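Local coordinates for nigritoxine (PDB 5M41), which is a toxin that the bacterium Vibrio nigripulchritudo directs against crustaceans and insects, at residues 76-81 against 170-175; 87-92 against 99-104; 479-484 against 491-496; 509-514 against 561-566. All blocks are in the same frame, centred on the assembly; numbering follows the deposited sequence.

Interaction 1 of 4, residues 76-81 against 170-175; sequences VDIYTY and RTINIS
Strand 170-173 forms one edge of a five-stranded antiparallel sheet and pairs here with strand 77-80. The two chain directions make an angle of 135°. Ile78 and Ile172 face each other as a hydrogen-bonded pair, and both bonds run nearly along the C=O axes. Their side chains share a face with Thr80 and Arg170, and helix 177-191 packs on that side through Leu177 and Ile180. Ile78 CB rests 3.8 Å from Ile172 CG1. The Ile78 and Ile174 side chains cross obliquely, with Ile78 CG1 3.6 Å from Ile174 CB. Ile174 follows the strand, bonds through its N to Val76 O, and packs on helix 62-67.

Thr80 and Ile172 cross at about a right angle, and the methyls Thr80 CG2 and Ile172 CD1 are tight at 3.4 Å. The other face carries Tyr79 and Thr171, side by side and pointing the same way. Thr171 OG1 sits 3.4 Å from Tyr79 CE1, while Tyr79 OH is bonded to Ser95 O. Two waters bridge the strands, one from Asp77 OD1 to Asn173 ND2, the other from Thr80 O to Arg170 N.

Arg170 bends back at chi2 (91°), which brings its guanidinium beside Thr80, with Ile172 CG2 over one face. Arg170 NE then donates to Thr80 OG1 at 2.8 Å, almost straight and in the guanidinium plane.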
# COMPACT_ATOMS: atom_id res chain seq x y z
N VAL A 76 47.98 -24.59 2.30
CA VAL A 76 47.74 -24.44 3.74
C VAL A 76 46.96 -25.65 4.25
O VAL A 76 45.81 -25.87 3.84
CB VAL A 76 47.00 -23.12 4.05
CG1 VAL A 76 46.70 -22.97 5.53
CG2 VAL A 76 47.80 -21.92 3.57
N ASP A 77 47.59 -26.43 5.12
CA ASP A 77 46.98 -27.62 5.71
C ASP A 77 45.93 -27.27 6.77
O ASP A 77 46.15 -26.40 7.62
CB ASP A 77 48.04 -28.52 6.39
CG ASP A 77 49.00 -29.16 5.41
OD1 ASP A 77 48.88 -28.98 4.18
OD2 ASP A 77 49.90 -29.89 5.87
N ILE A 78 44.82 -27.99 6.72
CA ILE A 78 43.75 -27.88 7.72
C ILE A 78 43.42 -29.29 8.17
O ILE A 78 43.40 -30.20 7.35
CB ILE A 78 42.46 -27.25 7.11
CG1 ILE A 78 42.68 -25.79 6.72
CG2 ILE A 78 41.29 -27.37 8.06
CD1 ILE A 78 43.04 -24.87 7.87
N TYR A 79 43.13 -29.50 9.45
CA TYR A 79 42.58 -30.78 9.87
C TYR A 79 41.06 -30.67 9.98
O TYR A 79 40.55 -29.70 10.55
CB TYR A 79 43.13 -31.24 11.21
CG TYR A 79 44.65 -31.28 11.34
CD1 TYR A 79 45.45 -31.60 10.25
CD2 TYR A 79 45.27 -31.06 12.57
CE1 TYR A 79 46.84 -31.65 10.37
CE2 TYR A 79 46.65 -31.11 12.71
CZ TYR A 79 47.43 -31.41 11.60
OH TYR A 79 48.81 -31.48 11.70
N THR A 80 40.35 -31.68 9.49
CA THR A 80 38.91 -31.73 9.60
C THR A 80 38.51 -32.72 10.68
O THR A 80 39.30 -33.59 11.06
CB THR A 80 38.25 -32.13 8.27
OG1 THR A 80 38.78 -33.38 7.83
CG2 THR A 80 38.49 -31.05 7.22
N TYR A 81 37.30 -32.56 11.18
CA TYR A 81 36.82 -33.28 12.34
C TYR A 81 35.40 -33.72 12.06
O TYR A 81 34.67 -33.05 11.32
CB TYR A 81 36.69 -32.31 13.51
CG TYR A 81 37.95 -31.75 14.12
CD1 TYR A 81 39.02 -32.58 14.45
CD2 TYR A 81 38.04 -30.41 14.45
CE1 TYR A 81 40.17 -32.07 15.06
CE2 TYR A 81 39.18 -29.87 15.04
CZ TYR A 81 40.23 -30.71 15.35
OH TYR A 81 41.34 -30.20 15.95
N ARG A 170 42.05 -36.15 9.60
CA ARG A 170 42.65 -36.09 8.28
C ARG A 170 42.97 -34.66 7.87
O ARG A 170 42.39 -33.70 8.40
CB ARG A 170 41.92 -36.91 7.20
CG ARG A 170 40.59 -36.40 6.72
CD ARG A 170 40.62 -35.48 5.49
NE ARG A 170 39.33 -34.76 5.51
CZ ARG A 170 38.43 -34.71 4.53
NH1 ARG A 170 38.64 -35.27 3.34
NH2 ARG A 170 37.30 -34.05 4.76
N THR A 171 43.92 -34.53 6.97
CA THR A 171 44.43 -33.25 6.49
C THR A 171 43.86 -32.93 5.12
O THR A 171 43.82 -33.78 4.25
CB THR A 171 45.97 -33.31 6.41
OG1 THR A 171 46.46 -33.70 7.69
CG2 THR A 171 46.57 -31.95 6.02
N ILE A 172 43.38 -31.71 4.95
CA ILE A 172 42.94 -31.21 3.65
C ILE A 172 43.65 -29.90 3.38
O ILE A 172 44.20 -29.29 4.31
CB ILE A 172 41.41 -30.92 3.63
CG1 ILE A 172 41.06 -29.83 4.66
CG2 ILE A 172 40.63 -32.21 3.86
CD1 ILE A 172 39.64 -29.28 4.58
N ASN A 173 43.69 -29.49 2.13
CA ASN A 173 44.03 -28.12 1.82
C ASN A 173 42.85 -27.18 2.16
O ASN A 173 41.67 -27.57 2.05
CB ASN A 173 44.41 -27.97 0.34
CG ASN A 173 45.01 -26.62 0.04
OD1 ASN A 173 44.49 -25.86 -0.79
ND2 ASN A 173 46.09 -26.28 0.73
N ILE A 174 43.17 -25.96 2.59
CA ILE A 174 42.19 -25.01 3.08
C ILE A 174 41.12 -24.63 2.02
O ILE A 174 39.99 -24.30 2.38
CB ILE A 174 42.84 -23.75 3.73
CG1 ILE A 174 41.79 -22.96 4.53
CG2 ILE A 174 43.51 -22.86 2.69
CD1 ILE A 174 42.38 -21.95 5.51
N SER A 175 41.49 -24.71 0.74
CA SER A 175 40.56 -24.44 -0.36
C SER A 175 39.40 -25.46 -0.38
O SER A 175 38.38 -25.24 -1.03
CB SER A 175 41.31 -24.47 -1.69
OG SER A 175 41.84 -25.77 -1.91
O HOH W 1 47.49 -28.32 1.90
O HOH W 2 39.33 -36.26 10.56

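Interaction 2 of 4, residues 87-92 against 99-104; sequences FFMPDA and ILVNLN
Strands 86-90 and 98-102 form a beta hairpin within the five-stranded antiparallel sheet. Four backbone hydrogen bonds hold the segments 87-92 and 99-104. Phe87 and Val101 form one hydrogen-bonded pair, in which Val101 N reaches Phe87 O at 3.0 Å. Met89 and Ile99 form the other. Met89 N gives the shortest bond, 2.7 Å to Ile99 O, while Ile99 N approaches Met89 O from above the carbonyl plane.

Each phenylalanine ring has one face on the partner strand. The Phe87 ring stands in the crowded position between its backbone N and carbonyl carbon (chi1 56°). This lays it alongside Val101, whose CB sits over the face, 3.7 Å from the ring centroid, in a CH-pi contact. On the opposite side of the sheet, one face of Phe88 lies over the backbone of Ile99.

Other apolar contacts complete it. Met89 SD meets Val101 CG2 at 4.1 Å, and Leu103 CG comes to Phe87 CE2. Helix 34-54 packs against Met89, Ile99 and Leu103, while Phe88 and Leu100 pack on Ile113 and Tyr81. Where side chain meets side chain between the two segments the contact is apolar, so the hydrogen bonds between them are all backbone to backbone.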
# COMPACT_ATOMS: atom_id res chain seq x y z
N PHE A 87 37.31 -26.93 12.87
CA PHE A 87 38.46 -27.45 12.15
C PHE A 87 39.72 -26.99 12.90
O PHE A 87 39.61 -26.18 13.80
CB PHE A 87 38.49 -26.98 10.67
CG PHE A 87 38.47 -25.47 10.51
CD1 PHE A 87 39.65 -24.73 10.44
CD2 PHE A 87 37.24 -24.79 10.43
CE1 PHE A 87 39.64 -23.35 10.29
CE2 PHE A 87 37.23 -23.39 10.27
CZ PHE A 87 38.42 -22.68 10.19
N PHE A 88 40.88 -27.52 12.51
CA PHE A 88 42.17 -27.15 13.13
C PHE A 88 43.14 -26.58 12.12
O PHE A 88 43.24 -27.08 10.99
CB PHE A 88 42.82 -28.39 13.74
CG PHE A 88 43.86 -28.09 14.81
CD1 PHE A 88 43.48 -27.70 16.09
CD2 PHE A 88 45.21 -28.26 14.55
CE1 PHE A 88 44.42 -27.44 17.07
CE2 PHE A 88 46.17 -28.01 15.53
CZ PHE A 88 45.77 -27.61 16.80
N MET A 89 43.85 -25.53 12.53
CA MET A 89 44.91 -24.95 11.71
C MET A 89 46.26 -25.24 12.39
O MET A 89 46.66 -24.54 13.32
CB MET A 89 44.69 -23.45 11.55
CG MET A 89 43.26 -23.09 11.16
SD MET A 89 43.10 -21.31 11.01
CE MET A 89 44.08 -21.12 9.52
N PRO A 90 46.94 -26.31 11.96
CA PRO A 90 48.20 -26.68 12.59
C PRO A 90 49.26 -25.63 12.28
O PRO A 90 49.23 -25.04 11.19
CB PRO A 90 48.55 -28.00 11.93
CG PRO A 90 47.93 -27.90 10.57
CD PRO A 90 46.62 -27.21 10.84
N ASP A 91 50.15 -25.39 13.25
CA ASP A 91 51.20 -24.39 13.08
C ASP A 91 52.33 -24.86 12.17
O ASP A 91 53.13 -24.05 11.71
CB ASP A 91 51.73 -23.85 14.43
CG ASP A 91 52.11 -24.95 15.41
OD1 ASP A 91 52.48 -26.09 15.00
OD2 ASP A 91 52.00 -24.67 16.63
N ALA A 92 52.36 -26.16 11.89
CA ALA A 92 53.32 -26.76 10.98
C ALA A 92 52.78 -28.08 10.45
O ALA A 92 51.90 -28.69 11.07
CB ALA A 92 54.67 -26.97 11.68
N ILE A 99 45.76 -23.85 15.98
CA ILE A 99 44.55 -23.11 16.33
C ILE A 99 43.30 -23.92 16.04
O ILE A 99 43.11 -24.40 14.92
CB ILE A 99 44.50 -21.75 15.58
CG1 ILE A 99 45.66 -20.84 16.03
CG2 ILE A 99 43.15 -21.07 15.80
CD1 ILE A 99 45.64 -19.47 15.38
N LEU A 100 42.47 -24.09 17.07
CA LEU A 100 41.18 -24.73 16.98
C LEU A 100 40.16 -23.66 16.67
O LEU A 100 40.06 -22.68 17.41
CB LEU A 100 40.82 -25.41 18.31
CG LEU A 100 39.40 -25.95 18.38
CD1 LEU A 100 39.20 -27.10 17.40
CD2 LEU A 100 39.11 -26.41 19.80
N VAL A 101 39.42 -23.82 15.57
CA VAL A 101 38.37 -22.87 15.19
C VAL A 101 36.98 -23.47 15.46
O VAL A 101 36.74 -24.65 15.14
CB VAL A 101 38.51 -22.43 13.72
CG1 VAL A 101 37.37 -21.49 13.32
CG2 VAL A 101 39.88 -21.73 13.51
N ASN A 102 36.10 -22.67 16.07
CA ASN A 102 34.67 -22.97 16.21
C ASN A 102 33.92 -21.76 15.68
O ASN A 102 33.75 -20.74 16.36
CB ASN A 102 34.28 -23.23 17.69
CG ASN A 102 32.79 -23.58 17.86
OD1 ASN A 102 32.00 -23.57 16.89
ND2 ASN A 102 32.39 -23.85 19.10
N LEU A 103 33.45 -21.87 14.44
CA LEU A 103 32.81 -20.73 13.80
C LEU A 103 31.52 -20.31 14.48
O LEU A 103 31.06 -19.18 14.29
CB LEU A 103 32.56 -21.01 12.31
CG LEU A 103 33.77 -21.34 11.45
CD1 LEU A 103 33.28 -21.81 10.10
CD2 LEU A 103 34.71 -20.13 11.30
N ASN A 104 30.95 -21.19 15.30
CA ASN A 104 29.68 -20.88 15.97
C ASN A 104 29.83 -20.51 17.45
O ASN A 104 28.83 -20.45 18.17
CB ASN A 104 28.68 -22.05 15.84
CG ASN A 104 27.24 -21.60 15.99
OD1 ASN A 104 26.87 -20.55 15.48
ND2 ASN A 104 26.42 -22.37 16.71

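Interaction 3 of 4, residues 479-484 against 491-496; sequences SGMGGT and NGNVSQ
This is a loop-to-loop contact, carried mostly by backbone, in the irregular chain between helix 470-473 and strand 496-500. Glycines make up half of the first segment, and one more lies in the second. Met481 N donates to Asn491 O at 3.3 Å, with the donor in the carbonyl plane. It also makes a weak bond to Gly492 O. That same oxygen takes the N-H of Gly483 at 2.9 Å, from above the carbonyl plane, so two amides of one turn of chain converge on it.

The glycines permit this closeness. With no side chain, Gly480 CA comes within 3.3 Å of Asn491 O, and Gly483 packs close against Gly492 and Asn493. Gly480 and Gly482 also adopt backbone angles that call for glycine, and Gly492 has a positive phi (71°).

The second segment leads directly into strand 496-500, an edge strand of a four-stranded antiparallel sheet. Asn493 joins this loop to two sheets, because its ND2 bonds to Tyr511 O on strand 505-515 and its OD1 accepts from Asn562 N on strand 560-562.

Met481 and Asn493 lie side by side and point the same way. Met481 CG is anti to its carbonyl carbon (chi1 -58°), which places it 3.2 Å from Asn493 OD1. The bends at chi2 and chi3 then carry the end of the chain away. Met481 CB sits 3.3 Å from Gly492 O. Val494 points its CG2 branch back at the first segment. That methyl lies 3.5 Å from Met481 O and 3.6 Å from Gly483 N.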
# COMPACT_ATOMS: atom_id res chain seq x y z
N SER A 479 -45.10 22.22 -3.89
CA SER A 479 -44.89 22.21 -2.44
C SER A 479 -43.41 22.13 -2.02
O SER A 479 -43.08 22.33 -0.85
CB SER A 479 -45.71 21.10 -1.78
OG SER A 479 -45.66 19.91 -2.55
N GLY A 480 -42.52 21.84 -2.98
CA GLY A 480 -41.07 21.77 -2.70
C GLY A 480 -40.51 20.36 -2.75
O GLY A 480 -41.16 19.44 -3.28
N MET A 481 -39.29 20.19 -2.21
CA MET A 481 -38.57 18.90 -2.32
C MET A 481 -39.06 17.90 -1.26
O MET A 481 -38.76 16.71 -1.33
CB MET A 481 -37.03 19.08 -2.22
CG MET A 481 -36.41 20.01 -3.27
SD MET A 481 -36.69 19.51 -4.98
CE MET A 481 -35.92 17.88 -4.97
N GLY A 482 -39.82 18.39 -0.29
CA GLY A 482 -40.35 17.52 0.76
C GLY A 482 -39.93 17.97 2.14
O GLY A 482 -40.39 17.42 3.15
N GLY A 483 -39.05 18.96 2.20
CA GLY A 483 -38.69 19.57 3.47
C GLY A 483 -39.76 20.60 3.78
O GLY A 483 -40.76 20.70 3.06
N THR A 484 -39.57 21.36 4.85
CA THR A 484 -40.52 22.42 5.15
C THR A 484 -39.99 23.74 4.55
O THR A 484 -38.86 24.14 4.81
CB THR A 484 -40.82 22.53 6.67
OG1 THR A 484 -39.70 23.10 7.34
CG2 THR A 484 -41.12 21.14 7.28
N ASN A 491 -36.92 26.56 -1.22
CA ASN A 491 -37.21 25.46 -2.13
C ASN A 491 -37.73 24.25 -1.36
O ASN A 491 -38.23 23.30 -1.96
CB ASN A 491 -36.00 25.10 -3.02
CG ASN A 491 -35.60 26.22 -3.96
OD1 ASN A 491 -34.42 26.41 -4.27
ND2 ASN A 491 -36.58 26.98 -4.43
N GLY A 492 -37.60 24.30 -0.04
CA GLY A 492 -38.01 23.17 0.79
C GLY A 492 -37.07 21.99 0.63
O GLY A 492 -37.51 20.83 0.56
N ASN A 493 -35.77 22.29 0.58
CA ASN A 493 -34.76 21.24 0.48
C ASN A 493 -34.76 20.40 1.75
O ASN A 493 -34.95 20.94 2.85
CB ASN A 493 -33.37 21.81 0.15
CG ASN A 493 -33.25 22.24 -1.30
OD1 ASN A 493 -33.87 21.64 -2.17
ND2 ASN A 493 -32.49 23.29 -1.56
N VAL A 494 -34.62 19.09 1.57
CA VAL A 494 -34.75 18.11 2.66
C VAL A 494 -33.47 18.05 3.47
O VAL A 494 -32.35 18.01 2.92
CB VAL A 494 -35.09 16.71 2.10
CG1 VAL A 494 -35.18 15.68 3.22
CG2 VAL A 494 -36.40 16.76 1.31
N SER A 495 -33.64 18.04 4.79
CA SER A 495 -32.52 17.97 5.71
C SER A 495 -31.92 16.57 5.74
O SER A 495 -32.62 15.57 5.56
CB SER A 495 -32.93 18.38 7.12
OG SER A 495 -31.79 18.42 7.96
N GLN A 496 -30.61 16.50 5.99
CA GLN A 496 -29.92 15.24 5.95
C GLN A 496 -28.99 15.03 7.14
O GLN A 496 -28.25 15.94 7.54
CB GLN A 496 -29.16 15.15 4.63
CG GLN A 496 -29.12 13.76 4.05
CD GLN A 496 -30.47 13.26 3.57
OE1 GLN A 496 -31.22 13.98 2.95
NE2 GLN A 496 -30.74 12.00 3.83

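Interaction 4 of 4, residues 509-514 against 561-566; sequences ITYRKV and NNIGDL
Lys513 leaves its strand with an off-staggered chi1 of -145°, then bends at chi3 and chi4. The bends bring its ammonium group onto the backbone that follows Asn562. Lys513 NZ donates to Ile563 O at 2.9 Å and to Gly564 O at 2.8 Å. The two carbonyls are used differently. The nitrogen lies in the plane of the Gly564 carbonyl, on a lone pair, but well above the plane of the Ile563 carbonyl. Asn525 OD1 gives it a third partner, so several oxygens grip this charge. Asp565 OD1 lies 4.5 Å from Lys513 NZ, beyond a salt bridge, and may still favour the charged state.

The contact joins two antiparallel sheets: strand 505-515 belongs to a four-stranded one, and strand 560-562 is an edge of a six-stranded one. Past that edge the chain forms an Asx turn, in which Asn562 OD1 accepts from Gly564 N. Asn562 ND2 also donates to Asp565 O, so one side chain holds the loop whose carbonyls the lysine meets.

Tyr511 lies alongside Ile563 and points the same way. Ile563 CG2 sits over one ring face, 4.1 Å from the centroid, in a CH-pi contact. The Asn561 side chain crosses Tyr511 obliquely, its amide plane turned 79° from the ring. Tyr511 OH is bonded to Arg553 NH2.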
# COMPACT_ATOMS: atom_id res chain seq x y z
N ILE A 509 -27.82 18.67 7.99
CA ILE A 509 -27.42 19.49 6.86
C ILE A 509 -28.58 19.75 5.92
O ILE A 509 -29.34 18.85 5.58
CB ILE A 509 -26.28 18.78 6.06
CG1 ILE A 509 -25.18 18.30 7.03
CG2 ILE A 509 -25.73 19.69 4.97
CD1 ILE A 509 -24.50 19.39 7.83
N THR A 510 -28.70 21.00 5.50
CA THR A 510 -29.73 21.39 4.54
C THR A 510 -29.06 22.25 3.52
O THR A 510 -28.20 23.08 3.88
CB THR A 510 -30.86 22.20 5.24
OG1 THR A 510 -31.48 21.37 6.21
CG2 THR A 510 -31.92 22.70 4.23
N TYR A 511 -29.43 22.07 2.26
CA TYR A 511 -28.97 22.96 1.21
C TYR A 511 -29.83 24.24 1.18
O TYR A 511 -30.92 24.25 0.62
CB TYR A 511 -29.01 22.26 -0.15
CG TYR A 511 -27.85 22.53 -1.04
CD1 TYR A 511 -27.46 21.58 -1.99
CD2 TYR A 511 -27.11 23.71 -0.94
CE1 TYR A 511 -26.39 21.80 -2.83
CE2 TYR A 511 -26.01 23.94 -1.77
CZ TYR A 511 -25.67 22.97 -2.72
OH TYR A 511 -24.61 23.14 -3.56
N ARG A 512 -29.31 25.31 1.76
CA ARG A 512 -30.10 26.52 2.00
C ARG A 512 -29.71 27.68 1.11
O ARG A 512 -28.58 27.74 0.63
CB ARG A 512 -29.91 26.97 3.44
CG ARG A 512 -30.48 26.04 4.47
CD ARG A 512 -29.92 26.44 5.82
NE ARG A 512 -30.72 27.47 6.47
CZ ARG A 512 -30.31 28.69 6.79
NH1 ARG A 512 -29.09 29.12 6.52
NH2 ARG A 512 -31.15 29.51 7.41
N LYS A 513 -30.64 28.62 0.91
CA LYS A 513 -30.36 29.78 0.07
C LYS A 513 -30.06 31.00 0.93
O LYS A 513 -30.96 31.53 1.59
CB LYS A 513 -31.49 30.06 -0.94
CG LYS A 513 -30.97 30.59 -2.27
CD LYS A 513 -32.04 30.66 -3.35
CE LYS A 513 -32.28 29.32 -4.04
NZ LYS A 513 -31.44 29.13 -5.25
N VAL A 514 -28.80 31.41 0.94
CA VAL A 514 -28.34 32.47 1.83
C VAL A 514 -27.84 33.71 1.08
O VAL A 514 -27.44 33.61 -0.08
CB VAL A 514 -27.23 31.99 2.79
CG1 VAL A 514 -27.76 30.87 3.68
CG2 VAL A 514 -25.97 31.58 2.04
N ASN A 561 -31.23 18.22 -4.60
CA ASN A 561 -31.75 19.46 -4.04
C ASN A 561 -32.10 20.38 -5.18
O ASN A 561 -31.53 20.25 -6.27
CB ASN A 561 -30.71 20.16 -3.17
CG ASN A 561 -30.37 19.38 -1.94
OD1 ASN A 561 -29.32 18.71 -1.87
ND2 ASN A 561 -31.27 19.40 -0.97
N ASN A 562 -33.02 21.30 -4.92
CA ASN A 562 -33.34 22.35 -5.85
C ASN A 562 -32.42 23.52 -5.51
O ASN A 562 -32.55 24.14 -4.45
CB ASN A 562 -34.82 22.73 -5.74
CG ASN A 562 -35.25 23.78 -6.76
OD1 ASN A 562 -34.49 24.22 -7.64
ND2 ASN A 562 -36.50 24.19 -6.64
N ILE A 563 -31.46 23.79 -6.38
CA ILE A 563 -30.56 24.92 -6.20
C ILE A 563 -31.05 26.10 -7.05
O ILE A 563 -30.40 27.14 -7.14
CB ILE A 563 -29.09 24.55 -6.55
CG1 ILE A 563 -28.98 24.01 -7.99
CG2 ILE A 563 -28.52 23.59 -5.50
CD1 ILE A 563 -27.57 23.95 -8.57
N GLY A 564 -32.20 25.92 -7.69
CA GLY A 564 -32.82 26.99 -8.48
C GLY A 564 -33.93 27.69 -7.71
O GLY A 564 -33.75 28.09 -6.55
N ASP A 565 -35.09 27.82 -8.34
CA ASP A 565 -36.24 28.56 -7.76
C ASP A 565 -37.48 27.72 -7.58
O ASP A 565 -37.49 26.54 -7.96
CB ASP A 565 -36.57 29.75 -8.65
CG ASP A 565 -35.48 30.78 -8.65
OD1 ASP A 565 -34.82 30.92 -7.59
OD2 ASP A 565 -35.28 31.43 -9.69
N LEU A 566 -38.53 28.32 -7.01
CA LEU A 566 -39.80 27.62 -6.81
C LEU A 566 -41.04 28.53 -6.95
O LEU A 566 -41.14 29.57 -6.30
CB LEU A 566 -39.82 26.91 -5.45
CG LEU A 566 -41.07 26.07 -5.13
CD1 LEU A 566 -41.09 24.79 -5.95
CD2 LEU A 566 -41.11 25.76 -3.64

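The four contacts form two separate pairs on opposite sides of the chain's centre. Interactions 1 and 2 belong to one five-stranded sheet, with centres about 10 Å apart. Strands 77-80 and 86-90 are neighbours in it, probably bonded through Tyr79 N and Phe88 O at 2.9 Å. Along the chain, interaction 2 is nested within the loop that interaction 1 closes. Interactions 3 and 4 have centres about 8 Å apart and touch directly; Gln496 N probably bonds to Ile509 O at 2.7 Å. Centres of interactions 1 and 3 are about 95 Å apart. The magnesium site at Val189, Glu192 and Asp195 includes none of the contact residues.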